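Long-range contacts in fatty acid metabolism regulator protein (Bacillus subtilis, PDB 1VI0), which represses transcription of genes for fatty acid transport and beta-oxidation, releasing DNA when long-chain acyl-CoA binds: residues K91-L96 against Y176-L181; A17-A22 against D99-I104; A79-K84 against S142-E147; G65-R70 against K126-I131. All coordinates share one frame; numbering follows the deposited sequence. Where two conformers were deposited one is given.

Interaction 1. Residues K91-L96 against Y176-L181; sequences KHFSLL and YDLVAL
The backbone of helix 81-97 comes closest to the loop before helix 182-191 at F93 and V179, whose CA atoms are 5.3 Å apart. F93 points its CB toward the loop, and chi1 of -76°, with CG beside the backbone N, sets the ring beside L178. L178 crosses it at about a right angle. With CG anti to its own backbone N, L178 lays its branched end over one face of the ring: CD1 stands 3.9 Å from the F93 ring centroid and only 5° off the normal, a well-centred CH-pi contact. The other methyl, L178 CD2, rests 3.8 Å from F93 O. A flat ring and a forked leucine suit this place, since the fork covers both ring and backbone.

The L178 carbonyl oxygen lies 3.4 Å from F93 CD2 and also accepts the backbone N-H of L181. D177 OD1 takes the A180 N-H from above its carboxylate plane, an Asx motif that braces the turn. V179 CG2 sits 3.6 Å from S94 OG, whose polar partner is S90 O within the helix. I162 and V185 add to the packing on F93, L181 touches L153 of the second subunit, and H92 and L95 touch the bound acyl-CoA.

No hydrogen bond joins the two segments, so this contact depends on shape and apolar packing, not on polar pairing.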
# COMPACT_ATOMS: atom_id res chain seq x y z
N LYS A 91 -6.67 12.61 -12.08
CA LYS A 91 -5.54 12.42 -12.95
C LYS A 91 -4.78 11.12 -12.59
O LYS A 91 -4.39 10.41 -13.54
CB LYS A 91 -4.66 13.64 -13.09
CG LYS A 91 -5.45 14.84 -13.65
CD LYS A 91 -5.44 14.77 -15.17
CE LYS A 91 -6.83 14.98 -15.76
NZ LYS A 91 -7.70 13.77 -15.56
N HIS A 92 -4.69 10.84 -11.33
CA HIS A 92 -4.01 9.58 -10.88
C HIS A 92 -4.79 8.37 -11.43
O HIS A 92 -4.27 7.47 -12.09
CB HIS A 92 -3.88 9.59 -9.39
CG HIS A 92 -3.15 8.47 -8.71
ND1 HIS A 92 -2.32 8.64 -7.60
CD2 HIS A 92 -3.18 7.15 -8.94
CE1 HIS A 92 -1.92 7.43 -7.19
NE2 HIS A 92 -2.42 6.49 -8.02
N PHE A 93 -6.11 8.36 -11.20
CA PHE A 93 -6.97 7.25 -11.64
C PHE A 93 -6.95 7.11 -13.16
O PHE A 93 -6.75 5.98 -13.64
CB PHE A 93 -8.41 7.56 -11.13
CG PHE A 93 -8.60 7.31 -9.65
CD1 PHE A 93 -7.60 6.84 -8.80
CD2 PHE A 93 -9.91 7.36 -9.13
CE1 PHE A 93 -7.89 6.57 -7.49
CE2 PHE A 93 -10.18 7.08 -7.81
CZ PHE A 93 -9.14 6.66 -6.96
N SER A 94 -7.03 8.23 -13.88
CA SER A 94 -7.04 8.23 -15.32
C SER A 94 -5.78 7.66 -15.95
O SER A 94 -5.81 6.91 -16.94
CB SER A 94 -7.31 9.63 -15.92
OG SER A 94 -8.66 9.99 -15.59
N LEU A 95 -4.63 8.05 -15.48
CA LEU A 95 -3.34 7.53 -15.95
C LEU A 95 -3.30 6.01 -15.87
O LEU A 95 -3.10 5.35 -16.90
CB LEU A 95 -2.27 8.14 -15.04
CG LEU A 95 -0.80 8.11 -15.44
CD1 LEU A 95 0.04 7.36 -14.44
CD2 LEU A 95 -0.56 7.64 -16.86
N LEU A 96 -3.62 5.47 -14.70
CA LEU A 96 -3.59 4.04 -14.47
C LEU A 96 -4.70 3.32 -15.19
O LEU A 96 -4.48 2.23 -15.75
CB LEU A 96 -3.53 3.74 -12.97
CG LEU A 96 -2.28 4.35 -12.26
CD1 LEU A 96 -2.19 3.81 -10.84
CD2 LEU A 96 -1.02 3.96 -13.02
N TYR A 176 -13.85 -2.65 -13.29
CA TYR A 176 -14.85 -1.56 -13.12
C TYR A 176 -14.26 -0.21 -13.39
O TYR A 176 -13.04 -0.06 -13.53
CB TYR A 176 -15.58 -1.70 -11.80
CG TYR A 176 -14.64 -1.70 -10.59
CD1 TYR A 176 -14.16 -0.49 -10.08
CD2 TYR A 176 -14.32 -2.88 -9.96
CE1 TYR A 176 -13.37 -0.51 -8.92
CE2 TYR A 176 -13.53 -2.89 -8.81
CZ TYR A 176 -13.06 -1.70 -8.29
OH TYR A 176 -12.27 -1.76 -7.15
N ASP A 177 -15.07 0.83 -13.55
CA ASP A 177 -14.70 2.15 -13.93
C ASP A 177 -14.07 2.96 -12.78
O ASP A 177 -14.67 3.82 -12.14
CB ASP A 177 -15.95 2.92 -14.45
CG ASP A 177 -15.61 4.19 -15.13
OD1 ASP A 177 -14.49 4.77 -15.01
OD2 ASP A 177 -16.56 4.76 -15.76
N LEU A 178 -12.75 2.73 -12.59
CA LEU A 178 -12.03 3.46 -11.51
C LEU A 178 -12.26 4.95 -11.54
O LEU A 178 -12.50 5.59 -10.51
CB LEU A 178 -10.52 3.14 -11.70
CG LEU A 178 -9.60 3.86 -10.68
CD1 LEU A 178 -9.89 3.37 -9.30
CD2 LEU A 178 -8.14 3.58 -11.08
N VAL A 179 -12.09 5.56 -12.70
CA VAL A 179 -12.13 7.01 -12.88
C VAL A 179 -13.41 7.64 -12.35
O VAL A 179 -13.43 8.69 -11.75
CB VAL A 179 -11.87 7.38 -14.33
CG1 VAL A 179 -12.11 8.86 -14.62
CG2 VAL A 179 -10.38 7.03 -14.65
N ALA A 180 -14.51 6.90 -12.56
CA ALA A 180 -15.86 7.34 -12.10
C ALA A 180 -15.98 7.44 -10.61
O ALA A 180 -16.99 7.93 -10.03
CB ALA A 180 -16.89 6.39 -12.73
N LEU A 181 -15.04 6.83 -9.86
CA LEU A 181 -15.08 6.89 -8.41
C LEU A 181 -14.33 8.12 -7.86
O LEU A 181 -14.39 8.31 -6.62
CB LEU A 181 -14.45 5.64 -7.78
CG LEU A 181 -14.92 4.28 -8.21
CD1 LEU A 181 -14.19 3.11 -7.59
CD2 LEU A 181 -16.43 4.18 -7.86

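Interaction 2. Residues A17-A22 against D99-I104; sequences AVEVIA and DHNLAI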
# COMPACT_ATOMS: atom_id res chain seq x y z
N ALA A 17 9.72 -2.62 -21.13
CA ALA A 17 9.90 -3.05 -19.74
C ALA A 17 8.56 -3.08 -19.00
O ALA A 17 8.28 -4.06 -18.32
CB ALA A 17 10.85 -2.14 -19.01
N VAL A 18 7.73 -2.05 -19.21
CA VAL A 18 6.42 -2.08 -18.53
C VAL A 18 5.66 -3.33 -18.85
O VAL A 18 5.08 -3.99 -18.01
CB VAL A 18 5.60 -0.83 -18.88
CG1 VAL A 18 4.17 -0.97 -18.32
CG2 VAL A 18 6.24 0.41 -18.31
N GLU A 19 5.61 -3.66 -20.14
CA GLU A 19 4.90 -4.82 -20.63
C GLU A 19 5.42 -6.13 -20.08
O GLU A 19 4.68 -6.95 -19.53
CB GLU A 19 4.99 -4.83 -22.16
CG GLU A 19 3.89 -5.74 -22.72
CD GLU A 19 4.46 -6.84 -23.57
OE1 GLU A 19 5.32 -7.62 -23.07
OE2 GLU A 19 4.04 -6.93 -24.74
N VAL A 20 6.74 -6.34 -20.20
CA VAL A 20 7.34 -7.58 -19.75
C VAL A 20 7.21 -7.76 -18.25
O VAL A 20 6.82 -8.83 -17.78
CB VAL A 20 8.83 -7.64 -20.17
CG1 VAL A 20 9.50 -8.84 -19.56
CG2 VAL A 20 8.97 -7.62 -21.69
N ILE A 21 7.49 -6.69 -17.50
CA ILE A 21 7.39 -6.74 -16.02
C ILE A 21 5.95 -6.98 -15.60
O ILE A 21 5.67 -7.78 -14.69
CB ILE A 21 7.96 -5.47 -15.42
CG1 ILE A 21 9.49 -5.34 -15.57
CG2 ILE A 21 7.56 -5.28 -13.98
CD1 ILE A 21 9.93 -3.89 -15.53
N ALA A 22 4.97 -6.42 -16.31
CA ALA A 22 3.57 -6.60 -15.96
C ALA A 22 3.17 -8.06 -16.24
O ALA A 22 2.58 -8.70 -15.39
CB ALA A 22 2.69 -5.67 -16.81
N ASP A 99 -3.73 2.59 -18.78
CA ASP A 99 -2.60 1.67 -19.10
C ASP A 99 -2.59 0.52 -18.14
O ASP A 99 -2.03 0.56 -17.04
CB ASP A 99 -1.34 2.51 -19.16
CG ASP A 99 -0.08 1.76 -19.57
OD1 ASP A 99 -0.03 0.55 -19.53
OD2 ASP A 99 0.88 2.48 -19.98
N HIS A 100 -3.24 -0.59 -18.52
CA HIS A 100 -3.39 -1.80 -17.73
C HIS A 100 -2.05 -2.29 -17.15
O HIS A 100 -1.95 -2.57 -15.96
CB HIS A 100 -3.99 -2.89 -18.62
CG HIS A 100 -4.36 -4.18 -18.01
ND1 HIS A 100 -3.44 -5.24 -17.93
CD2 HIS A 100 -5.51 -4.66 -17.49
CE1 HIS A 100 -4.04 -6.28 -17.37
NE2 HIS A 100 -5.29 -5.95 -17.09
N ASN A 101 -1.05 -2.36 -18.05
CA ASN A 101 0.27 -2.92 -17.60
C ASN A 101 0.95 -1.97 -16.65
O ASN A 101 1.47 -2.40 -15.61
CB ASN A 101 1.09 -3.24 -18.83
CG ASN A 101 0.58 -4.49 -19.55
OD1 ASN A 101 -0.04 -5.38 -18.96
ND2 ASN A 101 0.95 -4.60 -20.81
N LEU A 102 0.88 -0.66 -16.93
CA LEU A 102 1.47 0.25 -15.96
C LEU A 102 0.83 0.08 -14.59
O LEU A 102 1.56 0.18 -13.58
CB LEU A 102 1.31 1.69 -16.47
CG LEU A 102 1.94 2.75 -15.56
CD1 LEU A 102 3.43 2.45 -15.36
CD2 LEU A 102 1.77 4.15 -16.12
N ALA A 103 -0.50 -0.05 -14.48
CA ALA A 103 -1.16 -0.24 -13.20
C ALA A 103 -0.69 -1.48 -12.47
O ALA A 103 -0.54 -1.48 -11.24
CB ALA A 103 -2.68 -0.31 -13.40
N ILE A 104 -0.39 -2.57 -13.18
CA ILE A 104 0.11 -3.81 -12.57
C ILE A 104 1.54 -3.51 -12.04
O ILE A 104 1.89 -3.84 -10.92
CB ILE A 104 0.13 -4.98 -13.54
CG1 ILE A 104 -1.30 -5.55 -13.73
CG2 ILE A 104 1.02 -6.13 -12.95
CD1 ILE A 104 -1.42 -6.50 -14.90
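D99 opens helix 100-109 as its N-cap: OD1 accepts the L102 N-H at 3.0 Å and 168°, from above the carboxylate plane. A short acidic side chain suits a position where the first amides have no helical acceptor. H100 continues the turn, and its carbonyl oxygen is held by Q174 NE2.

N101 faces helix 9-24. With CG beside the backbone N (chi1 -74°), it sets CB 3.5 Å from A22 CB, and its OD1 touches the same methyl. The amide runs alongside E19, pointing the same way, with ND2 3.7 Å from E19 CG. An aspartate here would lack ND2 and would probably bring repulsion, adding another negative charge to the close pair of E19 and E23.

L102 takes part mainly through its backbone: V18 CG1 is 3.6 Å from L102 N. Its CB points away from helix 9-24, and the side chain comes within about 5 Å (nearest atoms) of the bound acyl-CoA. I104 closes the sequence, with CG2 3.9 Å from A22 O. The small A22 lets N101 and I104 settle against it, and the axes of the two segments approach to 8.4 Å while crossing at 61°.

In TetR-family repressors this region joins the DNA-binding domain to the ligand-binding domain. Without a cross-segment hydrogen bond, this part of the joint rests on van der Waals packing of methyls against an amide and backbone. By inference, such a surface could allow helix 9-24 to respond to shifts of helix 100-109 when ligand binds.

Interaction 3. Residues A79-K84 against S142-E147; sequences ATAKEK and SGEIKE
The carboxylate of E144 grips two successive backbone amides at the start of helix 81-97. E144 OE1 accepts from A81 N at 2.6 Å and E144 OE2 from K82 N at 2.9 Å, each through its syn lone pair and with an N-H...O angle of 153°. The fork thus bridges two neighbouring amides of the first turn, where amides point out of the helix and the local field would probably favour an ionised glutamate. E144 reaches there fully extended. A81 suits the crowded spot: its CB is only 3.1 Å from E144 OE1, and I145 CD1 approaches that methyl to 4.2 Å.

The amides are in turn positioned by T80 and E83. T80 OG1 accepts from E83 N at 3.0 Å, while E83 OE1 takes the T80 N-H at 2.8 Å. T80 holds its hydroxyl in the crowded position between the backbone N and the carbonyl carbon (chi1 71°), which points it at the turn. An alanine here would lack the OG1 acceptor, and would probably loosen the first turn and the amides it presents to E144.

Farther out, K82 NZ makes a salt bridge to E187, I145 packs on I193 of the second subunit, and the backbones of E144 and K146 also hydrogen-bond that subunit. On the E144 side G143, with positive phi (79°), ends helix 115-141 in a Schellman motif. A capping box reinforced by a carboxylate from elsewhere in the chain is thus set against a helix C-terminus, at the end of the helical domain beside the dimer partner.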
# COMPACT_ATOMS: atom_id res chain seq x y z
N ALA A 79 -8.48 26.94 -7.66
CA ALA A 79 -8.35 27.84 -6.55
C ALA A 79 -8.14 27.11 -5.22
O ALA A 79 -7.09 27.24 -4.58
CB ALA A 79 -9.59 28.73 -6.40
N THR A 80 -9.09 26.25 -4.86
CA THR A 80 -9.12 25.68 -3.54
C THR A 80 -8.35 24.37 -3.41
O THR A 80 -8.05 23.70 -4.39
CB THR A 80 -10.60 25.46 -3.07
OG1 THR A 80 -11.10 24.36 -3.85
CG2 THR A 80 -11.42 26.71 -3.39
N ALA A 81 -8.05 24.03 -2.17
CA ALA A 81 -7.35 22.76 -1.90
C ALA A 81 -8.23 21.60 -2.39
O ALA A 81 -7.71 20.67 -3.00
CB ALA A 81 -7.07 22.67 -0.42
N LYS A 82 -9.56 21.70 -2.17
CA LYS A 82 -10.46 20.62 -2.63
C LYS A 82 -10.42 20.50 -4.14
O LYS A 82 -10.30 19.39 -4.64
CB LYS A 82 -11.87 20.85 -2.10
CG LYS A 82 -12.93 19.88 -2.65
CD LYS A 82 -14.32 20.15 -2.01
CE LYS A 82 -15.26 19.06 -2.56
NZ LYS A 82 -16.65 19.31 -2.09
N GLU A 83 -10.43 21.61 -4.90
CA GLU A 83 -10.30 21.58 -6.35
C GLU A 83 -9.01 20.98 -6.83
O GLU A 83 -8.93 20.12 -7.75
CB GLU A 83 -10.45 23.04 -6.89
CG GLU A 83 -11.88 23.50 -6.85
CD GLU A 83 -12.05 25.01 -7.01
OE1 GLU A 83 -11.12 25.78 -6.80
OE2 GLU A 83 -13.21 25.40 -7.32
N LYS A 84 -7.89 21.35 -6.18
CA LYS A 84 -6.61 20.69 -6.54
C LYS A 84 -6.62 19.21 -6.27
O LYS A 84 -6.14 18.44 -7.10
CB LYS A 84 -5.47 21.39 -5.79
CG LYS A 84 -5.35 22.88 -6.18
CD LYS A 84 -4.26 23.50 -5.27
CE LYS A 84 -4.30 25.01 -5.28
NZ LYS A 84 -3.96 25.59 -6.59
N SER A 142 -5.06 29.56 3.86
CA SER A 142 -6.31 30.13 3.43
C SER A 142 -7.48 29.80 4.34
O SER A 142 -8.58 30.30 4.01
CB SER A 142 -6.61 29.76 1.97
OG SER A 142 -7.10 28.39 2.04
N GLY A 143 -7.33 29.00 5.37
CA GLY A 143 -8.43 28.69 6.31
C GLY A 143 -9.36 27.65 5.73
O GLY A 143 -10.43 27.35 6.33
N GLU A 144 -8.98 26.95 4.67
CA GLU A 144 -9.86 25.89 4.11
C GLU A 144 -9.64 24.55 4.79
O GLU A 144 -10.49 23.62 4.66
CB GLU A 144 -9.58 25.69 2.62
CG GLU A 144 -10.42 24.59 1.97
CD GLU A 144 -10.05 24.32 0.54
OE1 GLU A 144 -9.11 24.99 0.06
OE2 GLU A 144 -10.64 23.43 -0.10
N ILE A 145 -8.55 24.34 5.49
CA ILE A 145 -8.21 23.02 6.06
C ILE A 145 -8.43 23.01 7.55
O ILE A 145 -8.18 23.99 8.24
CB ILE A 145 -6.74 22.68 5.72
CG1 ILE A 145 -6.55 22.49 4.23
CG2 ILE A 145 -6.23 21.46 6.48
CD1 ILE A 145 -7.45 21.50 3.56
N LYS A 146 -8.93 21.89 8.06
CA LYS A 146 -9.29 21.73 9.46
C LYS A 146 -8.15 22.12 10.40
O LYS A 146 -7.03 21.61 10.25
CB LYS A 146 -9.58 20.23 9.70
CG LYS A 146 -9.87 19.89 11.13
CD LYS A 146 -11.27 19.34 11.34
CE LYS A 146 -11.26 18.24 12.38
NZ LYS A 146 -10.87 18.75 13.73
N GLU A 147 -8.45 22.92 11.41
CA GLU A 147 -7.42 23.27 12.39
C GLU A 147 -6.93 22.03 13.10
O GLU A 147 -7.67 21.07 13.40
CB GLU A 147 -7.94 24.30 13.37
CG GLU A 147 -6.87 25.11 14.08
CD GLU A 147 -7.29 25.56 15.47
OE1 GLU A 147 -8.49 25.88 15.66
OE2 GLU A 147 -6.41 25.63 16.38

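Interaction 4. Residues G65-R70 against K126-I131; sequences GQFIER and KGYLNI. With DCC (dodecyl-coa), chain C.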
# COMPACT_ATOMS: atom_id res chain seq x y z
N GLY A 65 7.78 11.50 -13.36
CA GLY A 65 8.15 12.83 -13.81
C GLY A 65 7.15 13.41 -14.77
O GLY A 65 6.80 14.60 -14.69
N GLN A 66 6.68 12.65 -15.76
CA GLN A 66 5.67 13.18 -16.67
C GLN A 66 4.42 13.54 -15.87
O GLN A 66 3.89 14.65 -15.96
CB GLN A 66 5.32 12.19 -17.79
CG GLN A 66 6.56 11.74 -18.55
CD GLN A 66 6.33 11.07 -19.86
OE1 GLN A 66 5.64 10.05 -19.98
NE2 GLN A 66 6.93 11.62 -20.93
N PHE A 67 4.01 12.59 -15.02
CA PHE A 67 2.84 12.81 -14.16
C PHE A 67 2.94 14.06 -13.36
O PHE A 67 1.99 14.88 -13.31
CB PHE A 67 2.63 11.56 -13.28
CG PHE A 67 1.41 11.66 -12.42
CD1 PHE A 67 0.14 11.58 -12.98
CD2 PHE A 67 1.53 11.86 -11.06
CE1 PHE A 67 -0.98 11.70 -12.17
CE2 PHE A 67 0.41 11.97 -10.25
CZ PHE A 67 -0.85 11.91 -10.81
N ILE A 68 4.08 14.34 -12.73
CA ILE A 68 4.25 15.54 -11.93
C ILE A 68 4.27 16.81 -12.76
O ILE A 68 3.65 17.79 -12.35
CB ILE A 68 5.51 15.45 -11.07
CG1 ILE A 68 5.36 14.30 -10.05
CG2 ILE A 68 5.79 16.75 -10.35
CD1 ILE A 68 4.11 14.39 -9.22
N GLU A 69 4.84 16.77 -13.97
CA GLU A 69 4.86 18.03 -14.77
C GLU A 69 3.45 18.39 -15.20
O GLU A 69 3.03 19.55 -14.97
CB GLU A 69 5.87 18.03 -15.84
CG GLU A 69 6.21 16.81 -16.62
CD GLU A 69 7.63 16.85 -17.19
OE1 GLU A 69 7.93 16.05 -18.10
OE2 GLU A 69 8.44 17.68 -16.71
N ARG A 70 2.67 17.39 -15.60
CA ARG A 70 1.27 17.62 -15.91
C ARG A 70 0.51 18.14 -14.68
O ARG A 70 -0.38 18.96 -14.84
CB ARG A 70 0.57 16.32 -16.36
CG ARG A 70 1.33 15.62 -17.48
CD ARG A 70 1.26 16.41 -18.77
NE ARG A 70 2.06 17.61 -18.77
CZ ARG A 70 3.37 17.73 -18.87
NH1 ARG A 70 4.14 16.66 -19.02
NH2 ARG A 70 3.92 18.94 -18.78
N LYS A 126 8.53 10.97 -3.47
CA LYS A 126 8.63 12.25 -2.79
C LYS A 126 8.10 13.43 -3.57
O LYS A 126 7.42 14.24 -2.92
CB LYS A 126 10.07 12.50 -2.28
CG LYS A 126 10.45 11.48 -1.21
CD LYS A 126 11.69 11.82 -0.41
CE LYS A 126 12.39 10.59 0.12
NZ LYS A 126 12.56 10.55 1.59
N GLY A 127 8.32 13.53 -4.87
CA GLY A 127 7.83 14.65 -5.69
C GLY A 127 6.31 14.75 -5.61
O GLY A 127 5.74 15.82 -5.49
N TYR A 128 5.65 13.60 -5.73
CA TYR A 128 4.16 13.62 -5.63
C TYR A 128 3.73 13.97 -4.23
O TYR A 128 2.77 14.76 -4.08
CB TYR A 128 3.72 12.26 -6.10
CG TYR A 128 2.27 11.95 -6.20
CD1 TYR A 128 1.37 12.85 -6.81
CD2 TYR A 128 1.79 10.76 -5.77
CE1 TYR A 128 0.03 12.51 -6.91
CE2 TYR A 128 0.46 10.40 -5.87
CZ TYR A 128 -0.40 11.27 -6.46
OH TYR A 128 -1.74 10.98 -6.49
N LEU A 129 4.27 13.35 -3.20
CA LEU A 129 3.89 13.67 -1.83
C LEU A 129 4.07 15.16 -1.55
O LEU A 129 3.32 15.77 -0.81
CB LEU A 129 4.63 12.79 -0.85
CG LEU A 129 4.48 11.27 -1.12
CD1 LEU A 129 5.31 10.49 -0.10
CD2 LEU A 129 3.03 10.86 -1.06
N ASN A 130 5.15 15.73 -2.11
CA ASN A 130 5.42 17.17 -1.97
C ASN A 130 4.22 17.98 -2.52
O ASN A 130 3.89 18.97 -1.92
CB ASN A 130 6.65 17.60 -2.72
CG ASN A 130 7.97 17.28 -2.08
OD1 ASN A 130 9.02 17.30 -2.78
ND2 ASN A 130 7.98 16.97 -0.81
N ILE A 131 3.66 17.53 -3.65
CA ILE A 131 2.48 18.23 -4.23
C ILE A 131 1.33 18.19 -3.26
O ILE A 131 0.70 19.27 -2.98
CB ILE A 131 2.12 17.63 -5.59
CG1 ILE A 131 3.17 18.05 -6.62
CG2 ILE A 131 0.72 18.11 -6.02
CD1 ILE A 131 3.00 17.33 -7.94
C2 DCC C . 5.48 11.62 12.61
C4 DCC C . 6.59 11.18 10.71
C5 DCC C . 5.44 10.86 10.02
C6 DCC C . 4.25 10.90 10.78
C8 DCC C . 7.03 10.67 8.64
C10 DCC C . 2.48 7.50 -10.73
C11 DCC C . 2.57 6.99 -12.18
C12 DCC C . 3.97 6.55 -12.59
N9 DCC C . 7.62 11.04 9.82
N7 DCC C . 5.73 10.51 8.71
N3 DCC C . 6.67 11.59 11.99
N1 DCC C . 4.28 11.34 12.06
N6 DCC C . 3.08 10.57 10.24
C1' DCC C . 9.05 11.42 10.10
C2' DCC C . 10.09 10.47 9.46
O2' DCC C . 10.47 9.53 10.50
C3' DCC C . 11.29 11.45 9.24
O3' DCC C . 11.85 11.77 10.56
C4' DCC C . 10.49 12.72 8.74
O4' DCC C . 9.22 12.65 9.38
C5' DCC C . 10.45 12.78 7.24
O5' DCC C . 9.99 11.54 6.62
P1 DCC C . 8.88 11.50 5.48
O11 DCC C . 8.70 10.12 5.07
O12 DCC C . 7.64 12.32 5.97
O6 DCC C . 9.45 12.39 4.34
P2 DCC C . 10.62 11.78 3.58
O21 DCC C . 10.76 12.63 2.34
O22 DCC C . 11.76 11.62 4.49
O7 DCC C . 10.23 10.30 3.04
CPA DCC C . 9.46 10.22 1.76
CPB DCC C . 9.18 8.73 1.42
CP8 DCC C . 8.70 7.99 2.69
CP7 DCC C . 10.51 8.12 0.98
CP9 DCC C . 8.27 8.56 0.26
OP3 DCC C . 7.66 8.67 3.31
CP6 DCC C . 8.31 6.55 2.43
OP2 DCC C . 9.16 5.75 2.06
NP2 DCC C . 7.05 6.29 2.66
CP5 DCC C . 6.49 4.90 2.41
CP4 DCC C . 5.80 5.01 1.00
CP3 DCC C . 5.38 3.62 0.50
OP1 DCC C . 6.23 2.74 0.36
NP1 DCC C . 4.11 3.45 0.31
CP2 DCC C . 3.47 2.19 -0.13
CP1 DCC C . 2.93 2.54 -1.49
S DCC C . 4.05 3.37 -2.64
P3 DCC C . 13.39 11.90 10.98
O31 DCC C . 14.14 10.85 10.29
O32 DCC C . 13.89 13.23 10.60
O33 DCC C . 13.32 11.73 12.47
CA1 DCC C . 4.91 1.94 -3.35
CA2 DCC C . 5.59 2.26 -4.72
OA1 DCC C . 4.88 0.84 -2.84
CA3 DCC C . 4.59 2.24 -5.89
CA4 DCC C . 4.43 3.46 -6.73
CA5 DCC C . 3.17 4.24 -6.47
CA6 DCC C . 2.55 4.86 -7.71
CA7 DCC C . 2.65 6.37 -7.81
CA8 DCC C . 1.53 7.12 -8.43
CA9 DCC C . 1.31 6.91 -9.93
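The aromatic pair is F67 and Y128, each with CG anti to its backbone N. F67 turns its edge toward the face of Y128 in an offset edge-to-face contact, centroids 5.3 Å apart and planes at 74°. The nearest atoms are F67 CE2 and Y128 CE1, at 3.4 Å. Y128 OH hydrogen-bonds H92 ND1, so tyrosine gives both a packing face and an anchor for its rotation.

Aliphatic packing centres on I68, whose CD1 reaches to 3.7 Å from Y128 CA and also lies near the G127 backbone. I68 and I131 slide past each other in opposite directions, and their CD1 atoms meet at 3.4 Å, tighter than usual carbon contact. Segments 65-70 and 126-131 run nearly parallel, at 20°, their axes 10.1 Å apart at closest, on neighbouring helices in the ligand-binding domain of a TetR-family repressor.

Ligand contacts come from K126 and L129. L129 CD1 lies 3.6 Å from CP9 of the pantetheine, while the long K126 side chain reaches the diphosphate, its NZ 2.8 Å from O7 and too close to P2 for an ordinary non-bonded contact. The far part of the dodecyl tail runs obliquely past the rings of F67 and Y128, which form second-shell packing behind the pocket. N122, R118, R155 and Q156, with K175 and E164 of the second subunit, hydrogen-bond the dodecyl-CoA elsewhere.

Interactions 1, 3 and 4 lie in the C-terminal helical domain, while interaction 2 joins that domain to the DNA-binding one. Along the chain every pair interleaves, so contacts between distant segments tie the bundle together. Helix 81-97 serves interactions 1 and 3, whose centres are 23 Å apart. Interaction 1 touches interaction 4 through H92 and Y128, centres 17 Å apart, and interaction 2 through L95 and L96 against L102 and A103, centres 16 Å apart. Interactions 2 and 3 are on opposite sides of the chain's centre, 35 Å between centres. The dodecyl-CoA pocket thus lies among linked helices, a plausible route from ligand to DNA-binding domain.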